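Local structure of importin subunit beta-1 (Saccharomyces cerevisiae, 5OWU) at residues N472-I477 with D501-A506; S522-M527 with A540-F545. The protein carries proteins into the nucleus together with importin alpha, the adaptor that recognises the classical nuclear localization signal of the cargo. One frame throughout, in Å; residues are numbered along the deposited sequence.

Contact 1: residues N472-I477 with D501-A506; sequences NCSWTI and DGLIGA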
# COMPACT_ATOMS: atom_id res chain seq x y z
N ASN A 472 16.62 17.25 2.46
CA ASN A 472 17.02 16.59 1.22
C ASN A 472 18.50 16.22 1.24
O ASN A 472 18.89 15.21 0.64
CB ASN A 472 16.66 17.48 0.03
CG ASN A 472 15.18 17.42 -0.29
OD1 ASN A 472 14.47 16.56 0.23
ND2 ASN A 472 14.71 18.33 -1.13
N CYS A 473 19.33 16.99 1.95
CA CYS A 473 20.74 16.63 2.07
C CYS A 473 20.93 15.37 2.90
O CYS A 473 21.82 14.56 2.61
CB CYS A 473 21.53 17.80 2.65
SG CYS A 473 21.74 19.12 1.46
N SER A 474 20.13 15.18 3.95
CA SER A 474 20.21 13.94 4.72
C SER A 474 19.80 12.74 3.85
O SER A 474 20.47 11.70 3.87
CB SER A 474 19.33 14.02 5.97
OG SER A 474 19.99 14.74 7.00
N TRP A 475 18.70 12.87 3.11
CA TRP A 475 18.27 11.81 2.19
C TRP A 475 19.37 11.50 1.18
O TRP A 475 19.64 10.33 0.85
CB TRP A 475 16.98 12.25 1.47
CG TRP A 475 16.46 11.32 0.39
CD1 TRP A 475 15.77 10.15 0.57
CD2 TRP A 475 16.54 11.51 -1.04
NE1 TRP A 475 15.44 9.60 -0.64
CE2 TRP A 475 15.90 10.41 -1.64
CE3 TRP A 475 17.10 12.51 -1.85
CZ2 TRP A 475 15.80 10.27 -3.03
CZ3 TRP A 475 17.00 12.36 -3.24
CH2 TRP A 475 16.35 11.25 -3.81
N THR A 476 20.01 12.55 0.66
CA THR A 476 21.08 12.39 -0.32
C THR A 476 22.27 11.67 0.29
O THR A 476 22.89 10.82 -0.36
CB THR A 476 21.47 13.76 -0.86
OG1 THR A 476 20.40 14.25 -1.68
CG2 THR A 476 22.77 13.71 -1.67
N ILE A 477 22.62 12.00 1.53
CA ILE A 477 23.72 11.32 2.20
C ILE A 477 23.40 9.84 2.37
O ILE A 477 24.25 8.97 2.12
CB ILE A 477 24.04 12.00 3.54
CG1 ILE A 477 24.69 13.36 3.29
CG2 ILE A 477 24.95 11.13 4.39
CD1 ILE A 477 24.76 14.25 4.50
N ASP A 501 29.94 14.30 11.45
CA ASP A 501 29.92 15.58 12.14
C ASP A 501 28.77 16.44 11.64
O ASP A 501 27.93 16.91 12.43
CB ASP A 501 31.26 16.30 11.96
CG ASP A 501 31.26 17.69 12.52
OD1 ASP A 501 31.47 17.83 13.74
OD2 ASP A 501 31.04 18.65 11.75
N GLY A 502 28.63 16.55 10.31
CA GLY A 502 27.55 17.35 9.77
C GLY A 502 26.20 16.85 10.23
O GLY A 502 25.35 17.63 10.68
N LEU A 503 26.00 15.53 10.18
CA LEU A 503 24.71 14.98 10.55
C LEU A 503 24.43 15.24 12.02
O LEU A 503 23.31 15.61 12.39
CB LEU A 503 24.66 13.49 10.23
CG LEU A 503 24.55 13.14 8.74
CD1 LEU A 503 24.72 11.65 8.50
CD2 LEU A 503 23.22 13.59 8.19
N ILE A 504 25.46 15.12 12.87
CA ILE A 504 25.22 15.39 14.29
C ILE A 504 24.73 16.82 14.45
O ILE A 504 23.75 17.09 15.16
CB ILE A 504 26.48 15.10 15.12
CG1 ILE A 504 26.69 13.59 15.26
CG2 ILE A 504 26.36 15.72 16.52
CD1 ILE A 504 28.00 13.20 15.93
N GLY A 505 25.34 17.74 13.70
CA GLY A 505 24.93 19.13 13.78
C GLY A 505 23.46 19.30 13.44
O GLY A 505 22.74 20.05 14.10
N ALA A 506 22.99 18.60 12.40
CA ALA A 506 21.59 18.74 12.02
C ALA A 506 20.70 18.04 13.02
O ALA A 506 19.57 18.49 13.27
CB ALA A 506 21.36 18.18 10.61
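Ser-474 and Leu-503 have the nearest CA atoms, 7.4 Å apart, of two helical segments, 472-477 and 501-506. The chain is helical throughout both, as bonds such as Ile-477 N to Cys-473 O (2.9 Å) and Ala-506 N to Gly-502 O (3.1 Å) attest. No hydrogen bond crosses between them, and the 130 Å² buried, both sides summed, is carried mainly by three buried residues. Leu-503 does most of the touching, with both branches. Its CD2 meets the hydroxyl OG of Ser-474 at 3.6 Å, a polar-apolar touch, and lies 4.1 Å from CD1 of Ile-477. The segments belong to HEAT 11 and HEAT 12 respectively, so the contact joins consecutive repeats of the importin beta superhelix. The other branch of Leu-503, CD1, approaches CG2 of Ile-477 at 4.1 Å; the two side chains run alongside in opposite senses, with chi1 of Ile-477 (-71°) placing CG1 beside the backbone N and CG2 beside the carbonyl carbon, and an extended chi2 (167°) carrying CD1 outward from CG1. Leu-463 of helix 452-463 also packs on Ser-474 and Ile-477, while helix 516-530 covers Leu-503.

Contact 2: residues S522-M527 with A540-F545; sequences SALTTM and ASISTF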
# COMPACT_ATOMS: atom_id res chain seq x y z
N SER A 522 17.73 9.84 10.91
CA SER A 522 17.63 8.70 10.02
C SER A 522 18.95 8.44 9.32
O SER A 522 19.40 7.29 9.23
CB SER A 522 16.51 8.91 9.00
OG SER A 522 16.36 7.75 8.20
N ALA A 523 19.61 9.51 8.85
CA ALA A 523 20.88 9.30 8.15
C ALA A 523 21.92 8.74 9.11
O ALA A 523 22.71 7.87 8.72
CB ALA A 523 21.37 10.60 7.51
N LEU A 524 21.88 9.17 10.38
CA LEU A 524 22.81 8.60 11.34
C LEU A 524 22.62 7.10 11.46
O LEU A 524 23.59 6.35 11.55
CB LEU A 524 22.65 9.28 12.71
CG LEU A 524 23.23 10.69 12.83
CD1 LEU A 524 22.95 11.22 14.22
CD2 LEU A 524 24.71 10.73 12.53
N THR A 525 21.37 6.64 11.40
CA THR A 525 21.14 5.21 11.45
C THR A 525 21.83 4.53 10.29
O THR A 525 22.56 3.54 10.47
CB THR A 525 19.64 4.93 11.47
OG1 THR A 525 19.08 5.47 12.68
CG2 THR A 525 19.36 3.44 11.42
N THR A 526 21.67 5.08 9.08
CA THR A 526 22.39 4.56 7.93
C THR A 526 23.89 4.55 8.20
O THR A 526 24.57 3.54 7.95
CB THR A 526 22.06 5.39 6.68
OG1 THR A 526 20.67 5.24 6.37
CG2 THR A 526 22.88 4.95 5.49
N MET A 527 24.43 5.66 8.74
CA MET A 527 25.87 5.70 8.96
C MET A 527 26.28 4.55 9.87
O MET A 527 27.32 3.91 9.65
CB MET A 527 26.30 7.03 9.58
CG MET A 527 25.91 8.26 8.81
SD MET A 527 26.41 8.20 7.10
CE MET A 527 28.15 8.59 7.21
N ALA A 540 31.89 5.38 17.29
CA ALA A 540 31.94 5.83 18.67
C ALA A 540 31.34 7.21 18.81
O ALA A 540 30.53 7.46 19.72
CB ALA A 540 33.39 5.80 19.19
N SER A 541 31.65 8.12 17.88
CA SER A 541 31.12 9.47 17.98
C SER A 541 29.60 9.46 17.98
O SER A 541 28.97 10.22 18.74
CB SER A 541 31.65 10.35 16.84
OG SER A 541 33.04 10.55 16.99
N ILE A 542 28.99 8.60 17.16
CA ILE A 542 27.53 8.55 17.13
C ILE A 542 27.01 8.04 18.47
O ILE A 542 26.09 8.62 19.06
CB ILE A 542 27.04 7.66 15.96
CG1 ILE A 542 27.48 8.26 14.62
CG2 ILE A 542 25.52 7.53 15.99
CD1 ILE A 542 27.25 7.33 13.43
N SER A 543 27.63 6.98 18.99
CA SER A 543 27.15 6.38 20.23
C SER A 543 27.14 7.42 21.34
O SER A 543 26.10 7.72 21.94
CB SER A 543 28.02 5.18 20.59
OG SER A 543 27.68 4.66 21.86
N THR A 544 28.31 8.03 21.58
CA THR A 544 28.43 9.11 22.55
C THR A 544 27.36 10.16 22.34
O THR A 544 26.71 10.61 23.30
CB THR A 544 29.82 9.74 22.46
OG1 THR A 544 30.81 8.77 22.81
CG2 THR A 544 29.96 10.95 23.38
N PHE A 545 27.13 10.56 21.09
CA PHE A 545 26.20 11.64 20.82
C PHE A 545 24.79 11.25 21.24
O PHE A 545 24.08 12.03 21.88
CB PHE A 545 26.23 12.03 19.34
CG PHE A 545 25.02 12.82 18.91
CD1 PHE A 545 24.88 14.15 19.27
CD2 PHE A 545 24.02 12.23 18.16
CE1 PHE A 545 23.76 14.87 18.88
CE2 PHE A 545 22.91 12.95 17.76
CZ PHE A 545 22.78 14.26 18.12
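This is an apolar helix-helix contact at the junction of HEAT 12 and HEAT 13, where helix 516-530 packs against helix 536-553, the next in the chain. Over the two short segments the axes come within 10.9 Å and their N-to-C directions differ by 139°, an inclined, roughly antiparallel crossing; the summed buried surface is 175 Å². The CA atoms of Leu-524 and Ile-542 are the nearest pair, at 7.5 Å, and no hydrogen bond spans the gap. Leu-524 divides its two methyls between two partners. CD1 reaches CE2 of Phe-545 at 3.9 Å, approaching the ring obliquely, with the two side chains crossing at about a right angle; CD2 lies 4.3 Å from CG1 of Ile-542. The phenyl group extends to the leucine because its CG stands opposite the backbone N (chi1 162°). Ile-542 also sends its CD1 to the base of Met-527, 4.0 Å from CB, and to the backbone O of Leu-524 at 4.2 Å. Only the start of the methionine side chain takes part: it bends at chi2 and chi3, so its sulfur turns from 540-545. Val-579 and Val-583 of helix 563-586 pack on Ile-542, whereas helix 496-507 meets Leu-524 and Met-527 through Leu-503. Val-481 of helix 467-484 also touches Met-527.

How the contacts relate
From the N terminus, the chain passes along helix 467-484 and returns in helix 496-507, where contact 1 closes a loop with 23 residues between its segments. Helix 516-530 then follows, and contact 2 closes a second loop, of 12 intervening residues, on helix 536-553. The loops are in series, neither nesting nor crossing, yet their centres are only 11 Å apart. Direct packing bridges them: Leu-503 CD2 lies 3.6 Å from Ala-523 CB, and Ile-504 CG2 is 3.5 Å from Phe-545 CD1. Together they tie HEAT 11, 12 and 13 into one continuous stack, with HEAT 12 contributing one helix to each contact.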